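Local coordinates for protein dihydropyrimidinase (Brevibacillus agri, PDB 3SFW) that probably catalyses the reversible hydrolytic ring opening of dihydropyrimidines at a two-zinc active site, as a member of the amidohydrolase family, at residues R247-A250 / E251-K255; I404-E407 / T408-M411. All coordinates share one frame; numbering follows the deposited sequence.

Contact 1: residues R247-A250 / E251-K255; sequences RRIA and EAREK. With ACT (acetate ion), chain C.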
loop_
_atom_site.group_PDB
_atom_site.type_symbol
_atom_site.label_atom_id
_atom_site.label_comp_id
_atom_site.label_asym_id
_atom_site.label_seq_id
_atom_site.Cartn_x
_atom_site.Cartn_y
_atom_site.Cartn_z
ATOM N N ARG A 247 8.885 -3.156 -3.956
ATOM C CA ARG A 247 7.581 -2.910 -3.301
ATOM C C ARG A 247 6.660 -4.133 -3.385
ATOM O O ARG A 247 5.941 -4.435 -2.446
ATOM C CB ARG A 247 6.859 -1.698 -3.970
ATOM C CG ARG A 247 7.609 -0.414 -3.727
ATOM C CD ARG A 247 7.177 0.685 -4.715
ATOM N NE ARG A 247 8.078 1.824 -4.624
ATOM C CZ ARG A 247 8.164 2.775 -5.552
ATOM N NH1 ARG A 247 7.401 2.701 -6.635
ATOM N NH2 ARG A 247 9.013 3.784 -5.407
ATOM N N ARG A 248 6.635 -4.784 -4.545
ATOM C CA ARG A 248 5.773 -5.946 -4.764
ATOM C C ARG A 248 6.222 -7.145 -3.916
ATOM O O ARG A 248 5.390 -7.869 -3.328
ATOM C CB ARG A 248 5.745 -6.326 -6.230
ATOM C CG ARG A 248 4.891 -5.351 -7.094
ATOM C CD ARG A 248 5.257 -5.514 -8.496
ATOM N NE ARG A 248 4.615 -4.527 -9.399
ATOM C CZ ARG A 248 3.432 -4.692 -10.009
ATOM N NH1 ARG A 248 2.621 -5.707 -9.698
ATOM N NH2 ARG A 248 3.111 -3.884 -11.012
ATOM N N ILE A 249 7.527 -7.320 -3.812
ATOM C CA ILE A 249 8.090 -8.422 -3.003
ATOM C C ILE A 249 7.790 -8.140 -1.538
ATOM O O ILE A 249 7.345 -9.030 -0.794
ATOM C CB ILE A 249 9.604 -8.595 -3.246
ATOM C CG1 ILE A 249 9.811 -9.215 -4.633
ATOM C CG2 ILE A 249 10.250 -9.569 -2.200
ATOM C CD1 ILE A 249 11.272 -9.071 -5.170
ATOM N N ALA A 250 7.972 -6.875 -1.126
ATOM C CA ALA A 250 7.640 -6.530 0.286
ATOM C C ALA A 250 6.172 -6.748 0.625
ATOM O O ALA A 250 5.862 -7.286 1.716
ATOM C CB ALA A 250 8.071 -5.088 0.625
ATOM N N GLU A 251 5.270 -6.361 -0.278
ATOM C CA GLU A 251 3.820 -6.619 -0.051
ATOM C C GLU A 251 3.519 -8.107 0.033
ATOM O O GLU A 251 2.738 -8.533 0.906
ATOM C CB GLU A 251 2.945 -6.115 -1.210
ATOM C CG GLU A 251 3.069 -4.726 -1.637
ATOM C CD GLU A 251 2.382 -4.530 -3.009
ATOM O OE1 GLU A 251 1.408 -5.322 -3.315
ATOM O OE2 GLU A 251 2.843 -3.613 -3.759
ATOM N N ALA A 252 4.110 -8.905 -0.881
ATOM C CA ALA A 252 3.901 -10.363 -0.862
ATOM C C ALA A 252 4.390 -10.962 0.472
ATOM O O ALA A 252 3.694 -11.774 1.091
ATOM C CB ALA A 252 4.654 -11.035 -2.025
ATOM N N ARG A 253 5.536 -10.498 0.968
ATOM C CA ARG A 253 6.078 -11.105 2.181
ATOM C C ARG A 253 5.222 -10.701 3.411
ATOM O O ARG A 253 5.079 -11.486 4.340
ATOM C CB ARG A 253 7.547 -10.702 2.351
ATOM C CG ARG A 253 8.442 -11.412 1.285
ATOM C CD ARG A 253 9.913 -10.984 1.382
ATOM N NE ARG A 253 10.474 -11.270 2.710
ATOM C CZ ARG A 253 11.076 -12.407 3.083
ATOM N NH1 ARG A 253 11.135 -13.473 2.274
ATOM N NH2 ARG A 253 11.586 -12.496 4.303
ATOM N N GLU A 254 4.639 -9.505 3.387
ATOM C CA GLU A 254 3.772 -9.113 4.514
ATOM C C GLU A 254 2.525 -9.979 4.560
ATOM O O GLU A 254 1.954 -10.199 5.613
ATOM C CB GLU A 254 3.420 -7.599 4.458
ATOM C CG GLU A 254 2.706 -7.105 5.689
ATOM C CD GLU A 254 1.202 -7.337 5.691
ATOM O OE1 GLU A 254 0.588 -7.486 4.598
ATOM O OE2 GLU A 254 0.627 -7.422 6.810
ATOM N N LYS A 255 2.115 -10.518 3.411
ATOM C CA LYS A 255 0.996 -11.481 3.397
ATOM C C LYS A 255 1.393 -12.877 3.835
ATOM O O LYS A 255 0.538 -13.762 3.991
ATOM C CB LYS A 255 0.347 -11.529 2.006
ATOM C CG LYS A 255 -0.389 -10.258 1.638
ATOM C CD LYS A 255 -0.785 -10.342 0.160
ATOM C CE LYS A 255 -1.236 -8.985 -0.391
ATOM N NZ LYS A 255 -1.489 -9.094 -1.885
HETATM C C ACT C . 10.590 2.950 -2.132
HETATM O O ACT C . 10.721 3.913 -2.925
HETATM O OXT ACT C . 11.055 3.031 -0.927
HETATM C CH3 ACT C . 9.932 1.761 -2.627
HETATM O O HOH W 1 2.960 -8.202 -4.545
#

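Contact 2: residues I404-E407 / T408-M411; sequences ISVE and THHM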
loop_
_atom_site.group_PDB
_atom_site.type_symbol
_atom_site.label_atom_id
_atom_site.label_comp_id
_atom_site.label_asym_id
_atom_site.label_seq_id
_atom_site.Cartn_x
_atom_site.Cartn_y
_atom_site.Cartn_z
ATOM N N ILE A 404 39.641 -1.381 -8.270
ATOM C CA ILE A 404 39.239 -2.503 -9.143
ATOM C C ILE A 404 39.699 -2.207 -10.569
ATOM O O ILE A 404 39.412 -1.120 -11.112
ATOM C CB ILE A 404 37.716 -2.695 -9.090
ATOM C CG1 ILE A 404 37.334 -3.170 -7.674
ATOM C CG2 ILE A 404 37.281 -3.790 -10.109
ATOM C CD1 ILE A 404 35.814 -3.437 -7.481
ATOM N N SER A 405 40.291 -3.204 -11.220
ATOM C CA SER A 405 40.760 -2.997 -12.579
ATOM C C SER A 405 40.834 -4.271 -13.401
ATOM O O SER A 405 41.250 -5.306 -12.890
ATOM C CB SER A 405 42.176 -2.387 -12.528
ATOM O OG SER A 405 42.515 -1.960 -13.845
ATOM N N VAL A 406 40.599 -4.149 -14.713
ATOM C CA VAL A 406 40.876 -5.246 -15.653
ATOM C C VAL A 406 42.353 -5.656 -15.578
ATOM O O VAL A 406 42.702 -6.823 -15.842
ATOM C CB VAL A 406 40.479 -4.855 -17.103
ATOM C CG1 VAL A 406 41.356 -3.660 -17.657
ATOM C CG2 VAL A 406 40.494 -6.105 -18.035
ATOM N N GLU A 407 43.219 -4.709 -15.192
ATOM C CA GLU A 407 44.658 -4.995 -15.103
ATOM C C GLU A 407 45.003 -6.028 -14.039
ATOM O O GLU A 407 46.053 -6.669 -14.118
ATOM C CB GLU A 407 45.473 -3.721 -14.845
ATOM C CG GLU A 407 45.239 -2.634 -15.881
ATOM C CD GLU A 407 45.613 -3.049 -17.307
ATOM O OE1 GLU A 407 45.004 -2.490 -18.258
ATOM O OE2 GLU A 407 46.530 -3.902 -17.483
ATOM N N THR A 408 44.132 -6.194 -13.040
ATOM C CA THR A 408 44.464 -7.056 -11.912
ATOM C C THR A 408 43.379 -8.099 -11.643
ATOM O O THR A 408 43.557 -8.935 -10.760
ATOM C CB THR A 408 44.676 -6.246 -10.609
ATOM O OG1 THR A 408 43.576 -5.355 -10.425
ATOM C CG2 THR A 408 45.986 -5.445 -10.701
ATOM N N HIS A 409 42.300 -8.096 -12.439
ATOM C CA HIS A 409 41.245 -9.119 -12.258
ATOM C C HIS A 409 41.623 -10.480 -12.885
ATOM O O HIS A 409 42.665 -10.611 -13.558
ATOM C CB HIS A 409 39.810 -8.605 -12.614
ATOM C CG HIS A 409 39.480 -8.543 -14.089
ATOM N ND1 HIS A 409 38.425 -7.784 -14.568
ATOM C CD2 HIS A 409 39.942 -9.248 -15.154
ATOM C CE1 HIS A 409 38.271 -8.001 -15.864
ATOM N NE2 HIS A 409 39.170 -8.894 -16.243
ATOM N N HIS A 410 40.823 -11.499 -12.621
ATOM C CA HIS A 410 41.134 -12.854 -13.106
ATOM C C HIS A 410 40.055 -13.425 -14.020
ATOM O O HIS A 410 40.193 -14.566 -14.523
ATOM C CB HIS A 410 41.402 -13.778 -11.913
ATOM C CG HIS A 410 42.477 -13.273 -11.002
ATOM N ND1 HIS A 410 42.238 -12.279 -10.068
ATOM C CD2 HIS A 410 43.799 -13.578 -10.907
ATOM C CE1 HIS A 410 43.365 -12.011 -9.420
ATOM N NE2 HIS A 410 44.334 -12.752 -9.938
ATOM N N MET A 411 38.966 -12.664 -14.228
ATOM C CA MET A 411 37.927 -13.076 -15.184
ATOM C C MET A 411 38.486 -13.035 -16.614
ATOM O O MET A 411 39.320 -12.160 -16.924
ATOM C CB MET A 411 36.696 -12.172 -15.065
ATOM C CG MET A 411 36.050 -12.260 -13.670
ATOM S SD MET A 411 34.774 -11.022 -13.463
ATOM C CE MET A 411 35.814 -9.503 -13.404
HETATM O O HOH W 2 40.889 -5.592 -9.667
HETATM O O HOH W 3 44.336 -9.212 -15.328
#

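Contact 1: residues R247-A250 / E251-K255
Ile249 and Arg253, one helical turn apart, run side by side and point the same way. The CG2 branch of Ile249 lies alongside the aliphatic part of Arg253, with Ile249 CG2 3.9 Å from Arg253 CD. Because chi1 of Arg253 is -71°, its CG stands beside its own backbone N and passes over the preceding turn, coming within 3.3 Å of the carbonyl oxygen, Ile249 O. The chain then bends at chi3, and its guanidinium donates from NH1 to Val259 O.

Glu251 is oriented differently. Its extended chain folds back along the helix surface, with Glu251 CG 3.0 Å from Arg247 O. The carboxylate passes beside the base of Arg248 without pairing with it: Glu251 OE2 and Arg248 NE are 6.0 Å apart, and Arg248 NE is instead salt-bridged to Asp244, back along the same helix. A water donates to Arg248 O at 2.7 Å and, more weakly, to OE1 of Glu251. Arg247 extends away from the turn, and its NH2 donates almost straight to an oxygen of an acetate ion, probably from the crystallisation liquor.

Beneath these side chains run the i to i+4 bonds of an alpha-helix, from Glu251 N to Arg247 O (3.0 Å) through to Glu254 N to Ala250 O (3.0 Å).

These four bonds belong to the C-terminal half of helix 243-254, the connection between parallel strands 234-237 and 258-263 in a beta-alpha-beta unit of the barrel. Ile249 and Ala252 face inward, against Val259 of strand 258-263 and Ile225 of helix 214-230, while Arg247, Ala250 and Glu254 pack against a second subunit, whose Asn306 also donates to Arg253 O.

Contact 2: residues I404-E407 / T408-M411
His409 folds back beneath Val406, its ring lying flat against the backbone of the turn that precedes it. A chi1 of 78° places CG between the backbone N and the carbonyl carbon, which turns the ring back toward residues 405 and 406. At the root of the side chain, His409 CB is 3.6 Å from Ser405 O. Farther out, the ring offers a face to Val406 CA, which sits 3.8 Å from the ring centroid and 12° off the ring normal, a CH-pi contact. On the same face, the methyl Val406 CG2 lies over the CE1-NE2 end, 3.6 Å from His409 CE1; Met411 CB covers the opposite face, offset toward the rim. The two nitrogens are held from outside: ND1 pairs with Asn416 ND2, and NE2 gives its hydrogen to Val413 O, so both ends of the imidazole fix its rotation. With the imidazole replaced by the methyl of an alanine, Val413 O and Asn416 ND2 would probably lose these partners, and the face that covers Val406 CA would be gone.

The turn itself is closed by Thr408 N, which donates to Ser405 O at 3.0 Å from above the carbonyl plane; His409 N adds a weak bond to the same oxygen. One water joins Ser405 N to Thr408 OG1, which lies 2.8 Å from it, and a second donates to both Val406 O and His409 O.

Ser405 OG accepts from Glu407 N at 3.1 Å, forming an ST turn, and is also bonded to Glu419. The ST turn overlaps a beta turn across residues 405-408, whose central residues have helical backbone angles as in type I turns. Together they form the start of the loop that leaves strand 393-403 and heads for strand 422-432.

How the contacts relate
From the N terminus, the chain reaches contact 1 first, within helix 243-254, where no loop is closed: successive helical turns bind each other between strands 234-237 and 258-263. About 150 residues later, just past strand 393-403, contact 2 closes a short turn in the loop that leads to strand 422-432. The two are strictly in series, neither nested nor crossing, and both are local. The centres of contact 1 and contact 2 lie about 38 Å apart, on opposite sides of the chain's centre. The nearest atoms of contact 1 and contact 2 are about 25 Å apart. Contact 1 belongs to the barrel's outer helical layer and faces a second subunit, whereas no other chain touches contact 2.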